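Putative ABC transporter amino acid-binding protein (Sinorhizobium meliloti, PDB 2Q88) binds the compatible solute ectoine as the substrate-binding component of an ABC transporter, probably for uptake under osmotic stress. Local coordinates at residues Ala20-Phe25 / Val174-Asp179; Gly62-Gly67 / Ile76-Phe81; Ala91-Ile96 / Asp203-Arg208. All coordinates share one frame; numbering follows the deposited sequence.

Contact 1: Ala20-Phe25 / Val174-Asp179; sequences ANEPPF and VLSIND. With 4CS ((4S)-2-methyl-1,4,5,6-tetrahydropyrimidine-4-carboxylic acid), chain F.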
ATOM      1  N   ALA A  20      -6.885   2.958   1.755  1.00 28.75           N
ATOM      2  CA  ALA A  20      -7.320   3.213   0.376  1.00 29.10           C
ATOM      3  C   ALA A  20      -8.413   2.287  -0.147  1.00 29.68           C
ATOM      4  O   ALA A  20      -8.963   2.548  -1.219  1.00 31.07           O
ATOM      5  CB  ALA A  20      -6.134   3.196  -0.574  1.00 30.14           C
ATOM      6  N   ASN A  21      -8.720   1.217   0.587  1.00 28.78           N
ATOM      7  CA  ASN A  21      -9.650   0.169   0.117  1.00 28.50           C
ATOM      8  C   ASN A  21      -9.094  -0.610  -1.097  1.00 27.36           C
ATOM      9  O   ASN A  21      -9.587  -0.492  -2.216  1.00 27.65           O
ATOM     10  CB  ASN A  21     -11.046   0.737  -0.174  1.00 29.44           C
ATOM     11  CG  ASN A  21     -12.115  -0.340  -0.227  1.00 30.92           C
ATOM     12  OD1 ASN A  21     -11.912  -1.463   0.242  1.00 31.76           O
ATOM     13  ND2 ASN A  21     -13.262  -0.002  -0.800  1.00 33.91           N
ATOM     14  N   GLU A  22      -8.048  -1.388  -0.853  1.00 25.44           N
ATOM     15  CA  GLU A  22      -7.364  -2.160  -1.896  1.00 24.39           C
ATOM     16  C   GLU A  22      -6.976  -3.517  -1.311  1.00 23.22           C
ATOM     17  O   GLU A  22      -5.861  -3.685  -0.814  1.00 22.65           O
ATOM     18  CB  GLU A  22      -6.121  -1.412  -2.398  1.00 24.51           C
ATOM     19  CG  GLU A  22      -5.365  -2.140  -3.517  1.00 24.70           C
ATOM     20  CD  GLU A  22      -4.044  -1.481  -3.871  1.00 25.30           C
ATOM     21  OE1 GLU A  22      -4.046  -0.249  -4.079  1.00 25.76           O
ATOM     22  OE2 GLU A  22      -3.005  -2.197  -3.958  1.00 25.27           O
ATOM     23  N   PRO A  23      -7.909  -4.473  -1.315  1.00 22.16           N
ATOM     24  CA  PRO A  23      -7.625  -5.804  -0.778  1.00 21.67           C
ATOM     25  C   PRO A  23      -6.427  -6.457  -1.488  1.00 21.18           C
ATOM     26  O   PRO A  23      -6.301  -6.296  -2.706  1.00 21.71           O
ATOM     27  CB  PRO A  23      -8.917  -6.599  -1.057  1.00 21.45           C
ATOM     28  CG  PRO A  23     -10.003  -5.577  -1.274  1.00 21.59           C
ATOM     29  CD  PRO A  23      -9.305  -4.331  -1.780  1.00 22.42           C
ATOM     30  N   PRO A  24      -5.594  -7.231  -0.785  1.00 20.75           N
ATOM     31  CA  PRO A  24      -5.718  -7.538   0.646  1.00 20.44           C
ATOM     32  C   PRO A  24      -4.960  -6.622   1.618  1.00 20.87           C
ATOM     33  O   PRO A  24      -4.811  -6.982   2.794  1.00 21.75           O
ATOM     34  CB  PRO A  24      -5.099  -8.932   0.724  1.00 21.51           C
ATOM     35  CG  PRO A  24      -3.978  -8.876  -0.282  1.00 19.93           C
ATOM     36  CD  PRO A  24      -4.501  -7.998  -1.408  1.00 19.94           C
ATOM     37  N   PHE A  25      -4.495  -5.465   1.152  1.00 19.67           N
ATOM     38  CA  PHE A  25      -3.853  -4.486   2.029  1.00 20.22           C
ATOM     39  C   PHE A  25      -4.862  -3.832   2.981  1.00 21.15           C
ATOM     40  O   PHE A  25      -4.602  -3.729   4.178  1.00 21.20           O
ATOM     41  CB  PHE A  25      -3.143  -3.413   1.214  1.00 20.13           C
ATOM     42  CG  PHE A  25      -1.981  -3.932   0.408  1.00 19.70           C
ATOM     43  CD1 PHE A  25      -2.183  -4.496  -0.843  1.00 20.35           C
ATOM     44  CD2 PHE A  25      -0.679  -3.835   0.897  1.00 20.22           C
ATOM     45  CE1 PHE A  25      -1.097  -4.972  -1.607  1.00 19.37           C
ATOM     46  CE2 PHE A  25       0.410  -4.298   0.143  1.00 19.64           C
ATOM     47  CZ  PHE A  25       0.196  -4.866  -1.108  1.00 20.54           C
ATOM     48  N   VAL A 174       1.118  -7.234  -6.851  1.00 23.28           N
ATOM     49  CA  VAL A 174       0.743  -8.610  -7.195  1.00 23.45           C
ATOM     50  C   VAL A 174      -0.479  -9.118  -6.425  1.00 23.30           C
ATOM     51  O   VAL A 174      -1.446  -9.587  -7.024  1.00 23.36           O
ATOM     52  CB  VAL A 174       1.942  -9.567  -6.977  1.00 23.33           C
ATOM     53  CG1 VAL A 174       1.531 -11.033  -7.149  1.00 24.77           C
ATOM     54  CG2 VAL A 174       3.075  -9.201  -7.934  1.00 23.81           C
ATOM     55  N   LEU A 175      -0.437  -9.032  -5.103  1.00 22.76           N
ATOM     56  CA  LEU A 175      -1.552  -9.539  -4.305  1.00 22.84           C
ATOM     57  C   LEU A 175      -2.873  -8.817  -4.574  1.00 22.97           C
ATOM     58  O   LEU A 175      -3.930  -9.450  -4.542  1.00 22.94           O
ATOM     59  CB  LEU A 175      -1.214  -9.520  -2.820  1.00 22.99           C
ATOM     60  CG  LEU A 175      -0.196 -10.564  -2.366  1.00 22.60           C
ATOM     61  CD1 LEU A 175       0.356 -10.161  -1.007  1.00 25.05           C
ATOM     62  CD2 LEU A 175      -0.821 -11.966  -2.276  1.00 23.68           C
ATOM     63  N   SER A 176      -2.808  -7.512  -4.833  1.00 23.10           N
ATOM     64  CA  SER A 176      -4.004  -6.707  -5.141  1.00 23.72           C
ATOM     65  C   SER A 176      -4.586  -7.040  -6.516  1.00 24.36           C
ATOM     66  O   SER A 176      -5.813  -7.115  -6.676  1.00 23.87           O
ATOM     67  CB  SER A 176      -3.679  -5.207  -5.103  1.00 23.58           C
ATOM     68  OG  SER A 176      -3.126  -4.805  -3.862  1.00 24.92           O
ATOM     69  N   ILE A 177      -3.709  -7.195  -7.509  1.00 24.25           N
ATOM     70  CA  ILE A 177      -4.143  -7.538  -8.868  1.00 25.28           C
ATOM     71  C   ILE A 177      -4.777  -8.930  -8.862  1.00 25.83           C
ATOM     72  O   ILE A 177      -5.869  -9.106  -9.392  1.00 25.73           O
ATOM     73  CB  ILE A 177      -2.963  -7.446  -9.889  1.00 24.97           C
ATOM     74  CG1 ILE A 177      -2.610  -5.980 -10.221  1.00 25.47           C
ATOM     75  CG2 ILE A 177      -3.276  -8.185 -11.175  1.00 26.52           C
ATOM     76  CD1 ILE A 177      -3.751  -5.165 -10.924  1.00 24.74           C
ATOM     77  N   ASN A 178      -4.100  -9.906  -8.254  1.00 26.06           N
ATOM     78  CA  ASN A 178      -4.618 -11.282  -8.183  1.00 26.84           C
ATOM     79  C   ASN A 178      -5.978 -11.378  -7.499  1.00 27.31           C
ATOM     80  O   ASN A 178      -6.861 -12.112  -7.946  1.00 27.23           O
ATOM     81  CB  ASN A 178      -3.622 -12.211  -7.475  1.00 26.58           C
ATOM     82  CG  ASN A 178      -2.453 -12.623  -8.364  1.00 28.27           C
ATOM     83  OD1 ASN A 178      -2.518 -12.548  -9.593  1.00 30.04           O
ATOM     84  ND2 ASN A 178      -1.379 -13.078  -7.736  1.00 29.71           N
ATOM     85  N   ASP A 179      -6.144 -10.639  -6.411  1.00 28.00           N
ATOM     86  CA  ASP A 179      -7.413 -10.621  -5.695  1.00 28.98           C
ATOM     87  C   ASP A 179      -8.531 -10.030  -6.557  1.00 29.06           C
ATOM     88  O   ASP A 179      -9.624 -10.605  -6.670  1.00 28.39           O
ATOM     89  CB  ASP A 179      -7.255  -9.840  -4.395  1.00 29.30           C
ATOM     90  CG  ASP A 179      -8.431 -10.003  -3.483  1.00 31.40           C
ATOM     91  OD1 ASP A 179      -9.209  -9.036  -3.363  1.00 34.17           O
ATOM     92  OD2 ASP A 179      -8.677 -11.063  -2.861  1.00 32.43           O
TER
HETATM   93  O   4CS F 501       2.166   3.757  -3.528  1.00 22.38           O
HETATM   94  C   4CS F 501       1.982   2.745  -2.852  1.00 21.89           C
HETATM   95  OXT 4CS F 501       2.458   2.667  -1.713  1.00 22.40           O
HETATM   96  CA  4CS F 501       1.194   1.576  -3.428  1.00 21.02           C
HETATM   97  CB  4CS F 501      -0.005   2.011  -4.249  1.00 20.98           C
HETATM   98  CAD 4CS F 501      -0.708   0.778  -4.826  1.00 20.33           C
HETATM   99  NAG 4CS F 501      -1.068  -0.149  -3.722  1.00 20.20           N
HETATM  100  CAI 4CS F 501      -0.324  -0.189  -2.533  1.00 20.63           C
HETATM  101  CAA 4CS F 501      -0.724  -1.146  -1.396  1.00 20.18           C
HETATM  102  N   4CS F 501       0.772   0.664  -2.350  1.00 20.65           N
HETATM  103  O   HOH W   1      -7.364  -5.715  -5.023  1.00 22.18           O
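Glu22 meets Ser176 across the ligand cleft of a type 2 periplasmic binding fold, where a loop of one lobe faces the first turns of helix 174-184 in the other. From CB the glutamate chain runs outstretched, with CG anti to the backbone N (chi1 -179°), and CG passes 3.5 Å from Ser176 OG. CD brings the carboxylate up to the ring nitrogen NAG of ectoine. OE1 takes only a weak bond from NAG and is also bonded to Tyr61 OH. OE2 accepts the well-aligned bond from NAG (2.8 Å, 166° at the hydrogen) and, on its anti lone pair, the hydroxyl of Ser176 at 2.6 Å from OG. Two donors thus fix one oxygen, and the serine acts as a second-shell residue that positions the ligand's partner. A water donates to both Pro23 O and Ser176 O, bridging the backbones. Beyond the cis peptide bond that precedes it, Pro24 crosses Leu175 at about a right angle, with CG 3.8 Å from Leu175 CB. The Phe25 ring carries the ligand methyl CAA over its centre, 3.4 Å above the plane, while at its edge CE1 lies 3.0 Å from Ser176 OG.

Contact 2: Gly62-Gly67 / Ile76-Phe81; sequences GAMIPG and ITAGLF. With 4CS ((4S)-2-methyl-1,4,5,6-tetrahydropyrimidine-4-carboxylic acid), chain F.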
ATOM      1  N   GLY A  62      -2.201   9.570  -2.948  1.00 24.57           N
ATOM      2  CA  GLY A  62      -1.541  10.880  -3.003  1.00 24.61           C
ATOM      3  C   GLY A  62      -1.964  11.855  -1.913  1.00 24.84           C
ATOM      4  O   GLY A  62      -1.261  12.835  -1.631  1.00 25.36           O
ATOM      5  N   ALA A  63      -3.113  11.604  -1.294  1.00 25.09           N
ATOM      6  CA  ALA A  63      -3.605  12.475  -0.223  1.00 24.94           C
ATOM      7  C   ALA A  63      -3.124  12.085   1.181  1.00 25.24           C
ATOM      8  O   ALA A  63      -3.332  12.833   2.141  1.00 25.89           O
ATOM      9  CB  ALA A  63      -5.144  12.542  -0.260  1.00 25.26           C
ATOM     10  N   MET A  64      -2.485  10.926   1.310  1.00 24.45           N
ATOM     11  CA  MET A  64      -2.216  10.358   2.627  1.00 24.35           C
ATOM     12  C   MET A  64      -1.163  11.104   3.433  1.00 23.65           C
ATOM     13  O   MET A  64      -1.428  11.552   4.559  1.00 22.87           O
ATOM     14  CB  MET A  64      -1.880   8.872   2.511  1.00 23.77           C
ATOM     15  CG  MET A  64      -3.093   8.038   2.132  1.00 25.28           C
ATOM     16  SD  MET A  64      -2.638   6.332   1.912  1.00 26.85           S
ATOM     17  CE  MET A  64      -4.186   5.622   1.350  1.00 24.08           C
ATOM     18  N   ILE A  65       0.027  11.231   2.862  1.00 23.92           N
ATOM     19  CA  ILE A  65       1.097  11.976   3.543  1.00 24.20           C
ATOM     20  C   ILE A  65       0.680  13.425   3.859  1.00 24.75           C
ATOM     21  O   ILE A  65       0.856  13.865   5.002  1.00 24.72           O
ATOM     22  CB  ILE A  65       2.454  11.848   2.791  1.00 24.14           C
ATOM     23  CG1 ILE A  65       2.924  10.381   2.845  1.00 23.90           C
ATOM     24  CG2 ILE A  65       3.505  12.781   3.404  1.00 23.14           C
ATOM     25  CD1 ILE A  65       4.204  10.064   2.057  1.00 25.03           C
ATOM     26  N   PRO A  66       0.145  14.173   2.883  1.00 25.15           N
ATOM     27  CA  PRO A  66      -0.378  15.509   3.166  1.00 25.34           C
ATOM     28  C   PRO A  66      -1.327  15.588   4.371  1.00 25.53           C
ATOM     29  O   PRO A  66      -1.169  16.475   5.205  1.00 25.39           O
ATOM     30  CB  PRO A  66      -1.103  15.878   1.865  1.00 25.57           C
ATOM     31  CG  PRO A  66      -0.304  15.180   0.800  1.00 25.09           C
ATOM     32  CD  PRO A  66       0.070  13.862   1.436  1.00 24.93           C
ATOM     33  N   GLY A  67      -2.303  14.683   4.453  1.00 25.44           N
ATOM     34  CA  GLY A  67      -3.263  14.669   5.563  1.00 25.32           C
ATOM     35  C   GLY A  67      -2.614  14.304   6.890  1.00 25.65           C
ATOM     36  O   GLY A  67      -2.987  14.826   7.945  1.00 25.50           O
ATOM     37  N   ILE A  76      -0.782   6.319   8.818  1.00 23.55           N
ATOM     38  CA  ILE A  76      -1.188   5.775   7.515  1.00 23.70           C
ATOM     39  C   ILE A  76      -0.973   4.276   7.593  1.00 24.03           C
ATOM     40  O   ILE A  76       0.142   3.836   7.811  1.00 24.68           O
ATOM     41  CB  ILE A  76      -0.331   6.383   6.367  1.00 23.95           C
ATOM     42  CG1 ILE A  76      -0.553   7.892   6.261  1.00 22.96           C
ATOM     43  CG2 ILE A  76      -0.664   5.725   5.044  1.00 22.66           C
ATOM     44  CD1 ILE A  76       0.559   8.605   5.458  1.00 22.93           C
ATOM     45  N   THR A  77      -2.027   3.483   7.439  1.00 24.49           N
ATOM     46  CA  THR A  77      -1.883   2.034   7.528  1.00 25.48           C
ATOM     47  C   THR A  77      -2.555   1.442   6.303  1.00 25.57           C
ATOM     48  O   THR A  77      -3.675   0.938   6.372  1.00 25.55           O
ATOM     49  CB  THR A  77      -2.535   1.502   8.814  1.00 25.54           C
ATOM     50  OG1 THR A  77      -3.905   1.887   8.823  1.00 27.15           O
ATOM     51  CG2 THR A  77      -1.965   2.196  10.052  1.00 26.28           C
ATOM     52  N   ALA A  78      -1.855   1.501   5.176  1.00 25.53           N
ATOM     53  CA  ALA A  78      -2.503   1.350   3.882  1.00 25.35           C
ATOM     54  C   ALA A  78      -1.678   0.585   2.854  1.00 25.49           C
ATOM     55  O   ALA A  78      -2.084   0.479   1.699  1.00 25.59           O
ATOM     56  CB  ALA A  78      -2.877   2.733   3.335  1.00 25.50           C
ATOM     57  N   GLY A  79      -0.533   0.048   3.267  1.00 25.10           N
ATOM     58  CA  GLY A  79       0.408  -0.517   2.311  1.00 24.96           C
ATOM     59  C   GLY A  79       1.136   0.601   1.582  1.00 24.97           C
ATOM     60  O   GLY A  79       1.461   0.470   0.396  1.00 25.18           O
ATOM     61  N   LEU A  80       1.377   1.705   2.285  1.00 24.70           N
ATOM     62  CA  LEU A  80       2.121   2.842   1.718  1.00 24.63           C
ATOM     63  C   LEU A  80       3.618   2.535   1.746  1.00 23.98           C
ATOM     64  O   LEU A  80       4.301   2.738   2.761  1.00 24.10           O
ATOM     65  CB  LEU A  80       1.790   4.153   2.450  1.00 25.26           C
ATOM     66  CG  LEU A  80       2.310   5.441   1.791  1.00 25.82           C
ATOM     67  CD1 LEU A  80       1.479   5.844   0.572  1.00 27.90           C
ATOM     68  CD2 LEU A  80       2.363   6.567   2.802  1.00 29.19           C
ATOM     69  N   PHE A  81       4.114   2.019   0.626  1.00 22.41           N
ATOM     70  CA  PHE A  81       5.449   1.455   0.547  1.00 22.14           C
ATOM     71  C   PHE A  81       6.537   2.475   0.882  1.00 22.90           C
ATOM     72  O   PHE A  81       6.431   3.647   0.504  1.00 22.19           O
ATOM     73  CB  PHE A  81       5.715   0.890  -0.853  1.00 21.75           C
ATOM     74  CG  PHE A  81       4.809  -0.253  -1.253  1.00 21.35           C
ATOM     75  CD1 PHE A  81       4.594  -1.339  -0.400  1.00 20.92           C
ATOM     76  CD2 PHE A  81       4.248  -0.286  -2.538  1.00 21.49           C
ATOM     77  CE1 PHE A  81       3.778  -2.414  -0.802  1.00 21.38           C
ATOM     78  CE2 PHE A  81       3.427  -1.360  -2.939  1.00 21.87           C
ATOM     79  CZ  PHE A  81       3.203  -2.413  -2.067  1.00 22.33           C
TER
HETATM   80  O   4CS F 501       2.166   3.757  -3.528  1.00 22.38           O
HETATM   81  C   4CS F 501       1.982   2.745  -2.852  1.00 21.89           C
HETATM   82  OXT 4CS F 501       2.458   2.667  -1.713  1.00 22.40           O
HETATM   83  CA  4CS F 501       1.194   1.576  -3.428  1.00 21.02           C
HETATM   84  CB  4CS F 501      -0.005   2.011  -4.249  1.00 20.98           C
HETATM   85  CAD 4CS F 501      -0.708   0.778  -4.826  1.00 20.33           C
HETATM   86  NAG 4CS F 501      -1.068  -0.149  -3.722  1.00 20.20           N
HETATM   87  CAI 4CS F 501      -0.324  -0.189  -2.533  1.00 20.63           C
HETATM   88  CAA 4CS F 501      -0.724  -1.146  -1.396  1.00 20.18           C
HETATM   89  N   4CS F 501       0.772   0.664  -2.350  1.00 20.65           N
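The loop that lines the ectoine site with Ala78, Gly79, Leu80 and Phe81 is backed by Met64 and Ile65, from helix 64-69. One flank of the segment 76-81 packs on the helix, while the other meets the ligand. Met64 has CG anti to its carbonyl carbon and is extended from there, a shape that carries the thioether over Ile76 and on to Ala78. Its SD lies 3.8 Å from Ile76 CG2, and the terminal CE reaches Ala78 CB at 3.7 Å. The far branch of Ile76 points back at the helix, with Ile76 CD1 3.6 Å from Met64 C. Ile65 crosses Ile76 at about a right angle, and its CG1 touches both Ile76 CD1 and Leu80 CD2, 3.9 Å from each.

On the ligand flank the backbone does the polar work. Phe81 N donates to the carboxylate oxygen OXT of ectoine at 2.9 Å, with an angle of 161° at the hydrogen, and Arg86 NH2 also binds the ligand. Gly79 O comes within 2.8 Å of the ligand's ring atom N, and the same oxygen stands 3.7 Å above the centre of the Phe81 ring. Gly79 has a positive phi (75°), and a CB on it would run into the ligand methyl CAA. Ectoine has an amidine within its ring and a carboxylate attached to it, so a carbonyl set against its nitrogen and an N-H set against its carboxylate would probably complement its opposite charges, while the helix contributes purely apolar packing behind the loop.

Contact 3: Ala91-Ile96 / Asp203-Arg208; sequences AYSQPI and DGAAFR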
ATOM      1  N   ALA A  91       7.496   9.467   9.772  1.00 27.63           N
ATOM      2  CA  ALA A  91       8.208   8.534  10.640  1.00 26.74           C
ATOM      3  C   ALA A  91       7.573   7.147  10.491  1.00 26.52           C
ATOM      4  O   ALA A  91       6.492   6.898  11.009  1.00 26.47           O
ATOM      5  CB  ALA A  91       8.132   9.001  12.084  1.00 26.91           C
ATOM      6  N   TYR A  92       8.264   6.268   9.770  1.00 25.38           N
ATOM      7  CA  TYR A  92       7.809   4.912   9.492  1.00 24.95           C
ATOM      8  C   TYR A  92       8.144   3.958  10.621  1.00 24.40           C
ATOM      9  O   TYR A  92       9.183   4.088  11.276  1.00 23.34           O
ATOM     10  CB  TYR A  92       8.494   4.383   8.230  1.00 25.25           C
ATOM     11  CG  TYR A  92       7.752   4.607   6.927  1.00 25.44           C
ATOM     12  CD1 TYR A  92       6.552   3.952   6.660  1.00 26.15           C
ATOM     13  CD2 TYR A  92       8.294   5.420   5.937  1.00 26.27           C
ATOM     14  CE1 TYR A  92       5.883   4.136   5.443  1.00 25.98           C
ATOM     15  CE2 TYR A  92       7.638   5.618   4.720  1.00 26.23           C
ATOM     16  CZ  TYR A  92       6.438   4.985   4.488  1.00 26.34           C
ATOM     17  OH  TYR A  92       5.801   5.176   3.288  1.00 26.71           O
ATOM     18  N   SER A  93       7.267   2.983  10.828  1.00 23.72           N
ATOM     19  CA  SER A  93       7.591   1.828  11.635  1.00 23.47           C
ATOM     20  C   SER A  93       8.555   0.941  10.860  1.00 23.82           C
ATOM     21  O   SER A  93       8.911   1.243   9.732  1.00 23.76           O
ATOM     22  CB  SER A  93       6.324   1.016  11.904  1.00 23.80           C
ATOM     23  OG  SER A  93       5.920   0.354  10.715  1.00 23.33           O
ATOM     24  N   GLN A  94       8.955  -0.168  11.471  1.00 24.11           N
ATOM     25  CA  GLN A  94       9.702  -1.223  10.782  1.00 23.88           C
ATOM     26  C   GLN A  94       8.785  -1.907   9.745  1.00 23.90           C
ATOM     27  O   GLN A  94       7.575  -1.686   9.781  1.00 24.71           O
ATOM     28  CB  GLN A  94      10.255  -2.206  11.826  1.00 24.21           C
ATOM     29  CG  GLN A  94      11.418  -1.615  12.665  1.00 24.53           C
ATOM     30  CD  GLN A  94      12.624  -1.195  11.827  1.00 25.58           C
ATOM     31  OE1 GLN A  94      12.964  -1.841  10.830  1.00 26.27           O
ATOM     32  NE2 GLN A  94      13.277  -0.115  12.237  1.00 25.29           N
ATOM     33  N   PRO A  95       9.338  -2.682   8.807  1.00 23.59           N
ATOM     34  CA  PRO A  95       8.553  -3.231   7.701  1.00 23.48           C
ATOM     35  C   PRO A  95       7.456  -4.190   8.132  1.00 23.25           C
ATOM     36  O   PRO A  95       7.603  -4.912   9.118  1.00 22.93           O
ATOM     37  CB  PRO A  95       9.584  -3.969   6.843  1.00 23.58           C
ATOM     38  CG  PRO A  95      10.914  -3.512   7.303  1.00 23.76           C
ATOM     39  CD  PRO A  95      10.751  -3.090   8.729  1.00 23.54           C
ATOM     40  N   ILE A  96       6.357  -4.181   7.382  1.00 22.96           N
ATOM     41  CA  ILE A  96       5.203  -5.023   7.684  1.00 22.23           C
ATOM     42  C   ILE A  96       4.749  -5.826   6.472  1.00 22.67           C
ATOM     43  O   ILE A  96       4.821  -7.063   6.488  1.00 23.58           O
ATOM     44  CB  ILE A  96       4.022  -4.169   8.247  1.00 22.22           C
ATOM     45  CG1 ILE A  96       4.439  -3.477   9.551  1.00 21.01           C
ATOM     46  CG2 ILE A  96       2.791  -5.059   8.477  1.00 20.35           C
ATOM     47  CD1 ILE A  96       3.443  -2.459  10.113  1.00 22.81           C
ATOM     48  N   ASP A 203       5.923  -1.975   3.049  1.00 25.81           N
ATOM     49  CA  ASP A 203       5.357  -0.843   3.755  1.00 26.52           C
ATOM     50  C   ASP A 203       5.714  -0.843   5.255  1.00 26.12           C
ATOM     51  O   ASP A 203       6.464  -1.689   5.738  1.00 26.73           O
ATOM     52  CB  ASP A 203       3.831  -0.795   3.551  1.00 26.48           C
ATOM     53  CG  ASP A 203       3.056  -1.569   4.608  1.00 29.02           C
ATOM     54  OD1 ASP A 203       3.609  -2.519   5.206  1.00 30.13           O
ATOM     55  OD2 ASP A 203       1.879  -1.279   4.924  1.00 29.43           O
ATOM     56  N   GLY A 204       5.201   0.148   5.963  1.00 25.57           N
ATOM     57  CA  GLY A 204       5.132   0.127   7.416  1.00 24.03           C
ATOM     58  C   GLY A 204       4.027   1.109   7.730  1.00 24.08           C
ATOM     59  O   GLY A 204       3.544   1.792   6.824  1.00 24.19           O
ATOM     60  N   ALA A 205       3.624   1.201   8.992  1.00 22.47           N
ATOM     61  CA  ALA A 205       2.738   2.283   9.390  1.00 22.78           C
ATOM     62  C   ALA A 205       3.537   3.596   9.368  1.00 22.85           C
ATOM     63  O   ALA A 205       4.689   3.617   9.783  1.00 22.78           O
ATOM     64  CB  ALA A 205       2.161   2.019  10.774  1.00 22.44           C
ATOM     65  N   ALA A 206       2.937   4.674   8.867  1.00 22.78           N
ATOM     66  CA  ALA A 206       3.613   5.977   8.849  1.00 22.61           C
ATOM     67  C   ALA A 206       2.987   6.931   9.860  1.00 23.37           C
ATOM     68  O   ALA A 206       1.765   7.068   9.905  1.00 22.43           O
ATOM     69  CB  ALA A 206       3.559   6.587   7.475  1.00 22.79           C
ATOM     70  N   PHE A 207       3.838   7.604  10.634  1.00 23.02           N
ATOM     71  CA  PHE A 207       3.397   8.566  11.637  1.00 24.05           C
ATOM     72  C   PHE A 207       3.976   9.930  11.323  1.00 24.60           C
ATOM     73  O   PHE A 207       4.962  10.035  10.603  1.00 24.31           O
ATOM     74  CB  PHE A 207       3.847   8.121  13.031  1.00 23.96           C
ATOM     75  CG  PHE A 207       3.386   6.742  13.396  1.00 23.58           C
ATOM     76  CD1 PHE A 207       4.154   5.625  13.061  1.00 23.56           C
ATOM     77  CD2 PHE A 207       2.184   6.554  14.065  1.00 23.13           C
ATOM     78  CE1 PHE A 207       3.721   4.335  13.389  1.00 24.16           C
ATOM     79  CE2 PHE A 207       1.752   5.272  14.396  1.00 24.64           C
ATOM     80  CZ  PHE A 207       2.522   4.164  14.052  1.00 23.75           C
ATOM     81  N   ARG A 208       3.342  10.967  11.855  1.00 26.31           N
ATOM     82  CA  ARG A 208       3.847  12.327  11.741  1.00 28.45           C
ATOM     83  C   ARG A 208       5.247  12.371  12.366  1.00 28.82           C
ATOM     84  O   ARG A 208       5.476  11.763  13.418  1.00 29.15           O
ATOM     85  CB  ARG A 208       2.897  13.270  12.479  1.00 28.26           C
ATOM     86  CG  ARG A 208       2.462  14.495  11.711  1.00 29.57           C
ATOM     87  CD  ARG A 208       1.701  15.522  12.571  1.00 30.93           C
ATOM     88  NE  ARG A 208       2.544  16.050  13.645  1.00 36.86           N
ATOM     89  CZ  ARG A 208       2.318  15.909  14.952  1.00 37.91           C
ATOM     90  NH1 ARG A 208       1.241  15.267  15.398  1.00 40.84           N
ATOM     91  NH2 ARG A 208       3.171  16.430  15.820  1.00 37.79           N
TER
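Ser93 and Ala205 are joined through both backbone and side chain. Ser93 N donates to Ala205 O at 2.9 Å. The serine hydroxyl sits in the crowded position between its backbone N and carbonyl carbon (chi1 72°). From there OG takes a weak bond from Ala205 N at 3.0 Å and donates to Gln94 O at 2.8 Å. An alanine at Ser93 would probably leave Gln94 O without this donor and Ala205 N without its acceptor here. OG also lies 3.4 Å from Gly204 CA, where any CB would clash.

The two segments run antiparallel, with Ala91 and Phe207 forming a hydrogen-bonded pair in a short antiparallel ladder; beyond it they adjoin strands 98-106 and 201-202, probably the inter-lobe crossings usual in type 2 binding proteins.

Phe207 has CG anti to its carbonyl carbon (chi1 -56°), and its ring edge meets Ala91 O in plane, with CD1 3.4 Å from that oxygen. Tyr92 turns its own edge to Gly204 O, 3.6 Å from CE1, and sends its hydroxyl to Leu80 O. Asp203 OD1 accepts Leu97 N and rests 3.5 Å from Ile96 CB.

How the contacts relate
Read from the N terminus, contact 1 opens with the loop after strand 14-19 and stays open for nearly 150 residues. Contact 2 opens and closes within that span, bringing 62-67 and 76-81 together across only eight residues. Contact 3 opens next, at 91-96, before the chain enters the second lobe, so its span crosses that of contact 1: helix 174-184 closes contact 1 first, and 203-208 then closes contact 3 after the return. Contact 1 joins the two lobes, while the other two lie in the first. Ile76 N makes a probable hydrogen bond to Ala206 O, linking contacts 2 and 3, whereas Phe25 packs on Gly79 and Phe81 beside the ectoine that contacts 1 and 2 share.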